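Putative aminomethyltransferase (Leptospirillum rubarum, PDB 3TTG) probably binds folate and may transfer one-carbon units, as the aminomethyltransferase (T-protein) of the glycine cleavage system does. Local coordinates at residues Ser160-Arg163 / Gly169-Leu172. Residues are numbered along the deposited sequence; the frame is centred on the assembly and turned at random.
Sequences SSFR and GYVL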
ATOM      1  N   SER A 160      -9.999  -7.095  -5.563  1.00 38.49           N
ATOM      2  CA  SER A 160     -10.800  -5.897  -5.262  1.00 38.64           C
ATOM      3  C   SER A 160     -12.105  -6.255  -4.526  1.00 42.11           C
ATOM      4  O   SER A 160     -13.171  -5.785  -4.917  1.00 39.37           O
ATOM      5  CB  SER A 160     -11.139  -5.126  -6.545  1.00 46.44           C
ATOM      6  OG  SER A 160      -9.991  -4.843  -7.316  1.00 60.30           O
ATOM      7  N   SER A 161     -12.031  -7.074  -3.468  1.00 37.47           N
ATOM      8  CA  SER A 161     -13.251  -7.460  -2.765  1.00 35.48           C
ATOM      9  C   SER A 161     -13.141  -7.213  -1.306  1.00 33.40           C
ATOM     10  O   SER A 161     -12.042  -7.185  -0.730  1.00 31.97           O
ATOM     11  CB  SER A 161     -13.633  -8.925  -3.021  1.00 37.74           C
ATOM     12  OG  SER A 161     -12.667  -9.813  -2.498  1.00 47.73           O
ATOM     13  N   PHE A 162     -14.301  -7.027  -0.702  1.00 31.97           N
ATOM     14  CA  PHE A 162     -14.479  -6.756   0.734  1.00 32.73           C
ATOM     15  C   PHE A 162     -15.576  -7.649   1.222  1.00 40.45           C
ATOM     16  O   PHE A 162     -16.723  -7.493   0.773  1.00 41.37           O
ATOM     17  CB  PHE A 162     -14.869  -5.286   0.997  1.00 34.81           C
ATOM     18  CG  PHE A 162     -14.987  -4.981   2.471  1.00 35.65           C
ATOM     19  CD1 PHE A 162     -13.906  -5.152   3.314  1.00 33.95           C
ATOM     20  CD2 PHE A 162     -16.225  -4.672   3.041  1.00 39.68           C
ATOM     21  CE1 PHE A 162     -14.028  -4.953   4.672  1.00 36.85           C
ATOM     22  CE2 PHE A 162     -16.334  -4.445   4.406  1.00 41.62           C
ATOM     23  CZ  PHE A 162     -15.230  -4.564   5.206  1.00 39.32           C
ATOM     24  N   ARG A 163     -15.254  -8.581   2.100  1.00 38.48           N
ATOM     25  CA  ARG A 163     -16.243  -9.556   2.571  1.00 41.02           C
ATOM     26  C   ARG A 163     -16.306  -9.607   4.085  1.00 46.84           C
ATOM     27  O   ARG A 163     -15.255  -9.538   4.723  1.00 41.28           O
ATOM     28  CB  ARG A 163     -15.871 -10.970   2.082  1.00 43.44           C
ATOM     29  CG  ARG A 163     -15.204 -11.130   0.693  1.00 67.11           C
ATOM     30  CD  ARG A 163     -16.146 -11.566  -0.418  1.00 81.03           C
ATOM     31  NE  ARG A 163     -16.756 -12.872  -0.127  1.00102.23           N
ATOM     32  CZ  ARG A 163     -17.669 -13.482  -0.881  1.00119.00           C
ATOM     33  NH1 ARG A 163     -18.166 -14.656  -0.511  1.00110.17           N
ATOM     34  NH2 ARG A 163     -18.087 -12.927  -2.017  1.00103.02           N
ATOM     35  N   GLY A 169     -15.641 -10.508  11.563  1.00 43.35           N
ATOM     36  CA  GLY A 169     -14.366 -10.187  10.925  1.00 43.18           C
ATOM     37  C   GLY A 169     -14.508  -9.995   9.428  1.00 42.35           C
ATOM     38  O   GLY A 169     -15.599 -10.115   8.874  1.00 39.07           O
ATOM     39  N   TYR A 170     -13.427  -9.632   8.778  1.00 34.81           N
ATOM     40  CA  TYR A 170     -13.499  -9.196   7.382  1.00 33.25           C
ATOM     41  C   TYR A 170     -12.320  -9.658   6.568  1.00 35.75           C
ATOM     42  O   TYR A 170     -11.217  -9.820   7.095  1.00 34.34           O
ATOM     43  CB  TYR A 170     -13.533  -7.629   7.306  1.00 33.97           C
ATOM     44  CG  TYR A 170     -14.641  -6.973   8.087  1.00 37.11           C
ATOM     45  CD1 TYR A 170     -15.891  -6.759   7.512  1.00 42.29           C
ATOM     46  CD2 TYR A 170     -14.492  -6.681   9.437  1.00 37.58           C
ATOM     47  CE1 TYR A 170     -16.944  -6.219   8.244  1.00 45.03           C
ATOM     48  CE2 TYR A 170     -15.550  -6.159  10.187  1.00 40.14           C
ATOM     49  CZ  TYR A 170     -16.782  -5.953   9.591  1.00 53.15           C
ATOM     50  OH  TYR A 170     -17.847  -5.449  10.302  1.00 63.54           O
ATOM     51  N   VAL A 171     -12.507  -9.738   5.259  1.00 33.36           N
ATOM     52  CA  VAL A 171     -11.388 -10.022   4.373  1.00 33.50           C
ATOM     53  C   VAL A 171     -11.355  -8.954   3.313  1.00 34.03           C
ATOM     54  O   VAL A 171     -12.364  -8.701   2.653  1.00 34.89           O
ATOM     55  CB  VAL A 171     -11.401 -11.428   3.728  1.00 39.98           C
ATOM     56  CG1 VAL A 171     -10.110 -11.669   2.940  1.00 39.80           C
ATOM     57  CG2 VAL A 171     -11.555 -12.496   4.780  1.00 42.12           C
ATOM     58  N   LEU A 172     -10.193  -8.374   3.121  1.00 31.25           N
ATOM     59  CA  LEU A 172      -9.890  -7.420   2.070  1.00 31.70           C
ATOM     60  C   LEU A 172      -9.014  -8.130   1.051  1.00 35.12           C
ATOM     61  O   LEU A 172      -7.882  -8.537   1.413  1.00 32.60           O
ATOM     62  CB  LEU A 172      -9.120  -6.196   2.585  1.00 31.30           C
ATOM     63  CG  LEU A 172      -9.817  -5.154   3.504  1.00 34.87           C
ATOM     64  CD1 LEU A 172     -10.413  -5.807   4.740  1.00 34.91           C
ATOM     65  CD2 LEU A 172      -8.824  -4.095   3.947  1.00 32.88           C
TER
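Phe162 meets Tyr170 and Leu172 across an antiparallel hairpin, on the same face: its CD1 and CE1 are turned to Leu172, CZ is nearest Tyr170, and CE1 serves both. The Phe162 and Tyr170 planes are only 7° from parallel, yet their centroids stand 5.3 Å apart; the rings are therefore slid past each other with little overlap, and the closest approach is Phe162 CZ to Tyr170 CD1 at 3.3 Å. Leu172 meets the ring differently: its CD1 sits in the ring plane, at the edge, 3.7 Å from Phe162 CE1, and the two side chains run alongside each other. The torsion of Phe162 explains this reach, since CG anti to the backbone N (chi1 -177°) places the ring alongside Leu172 while bringing CZ to Tyr170. An alanine here, lacking the ring, would probably leave Tyr170 CD1 and Leu172 CD1 without the apolar partner they meet on this strand, and open a gap beside them.

The backbone fixes the register. Arg163 and Val171 form a hydrogen-bonded pair, with Arg163 N to Val171 O at 2.9 Å and Val171 N to Arg163 O at 2.8 Å. Phe162 and Leu172 form the adjoining non-hydrogen-bonded pair. Ser160 and Ser161 both face Ile173, which identifies a G1 beta bulge, and Ser161 OG bonds back to Ser158 O.

Within the folate-binding family region, strand 161-164 is the outermost strand counted in a mixed sheet, its other side bonding through the backbone to Lys73 and Leu75, while 170-173 continues the sheet inward to strand 187-193. Phe162 and Leu172 pack against Leu75 and Phe103, with Phe96 and Trp92 of strand 87-96 also touching them, joining this hairpin to the neighbouring antiparallel sheet.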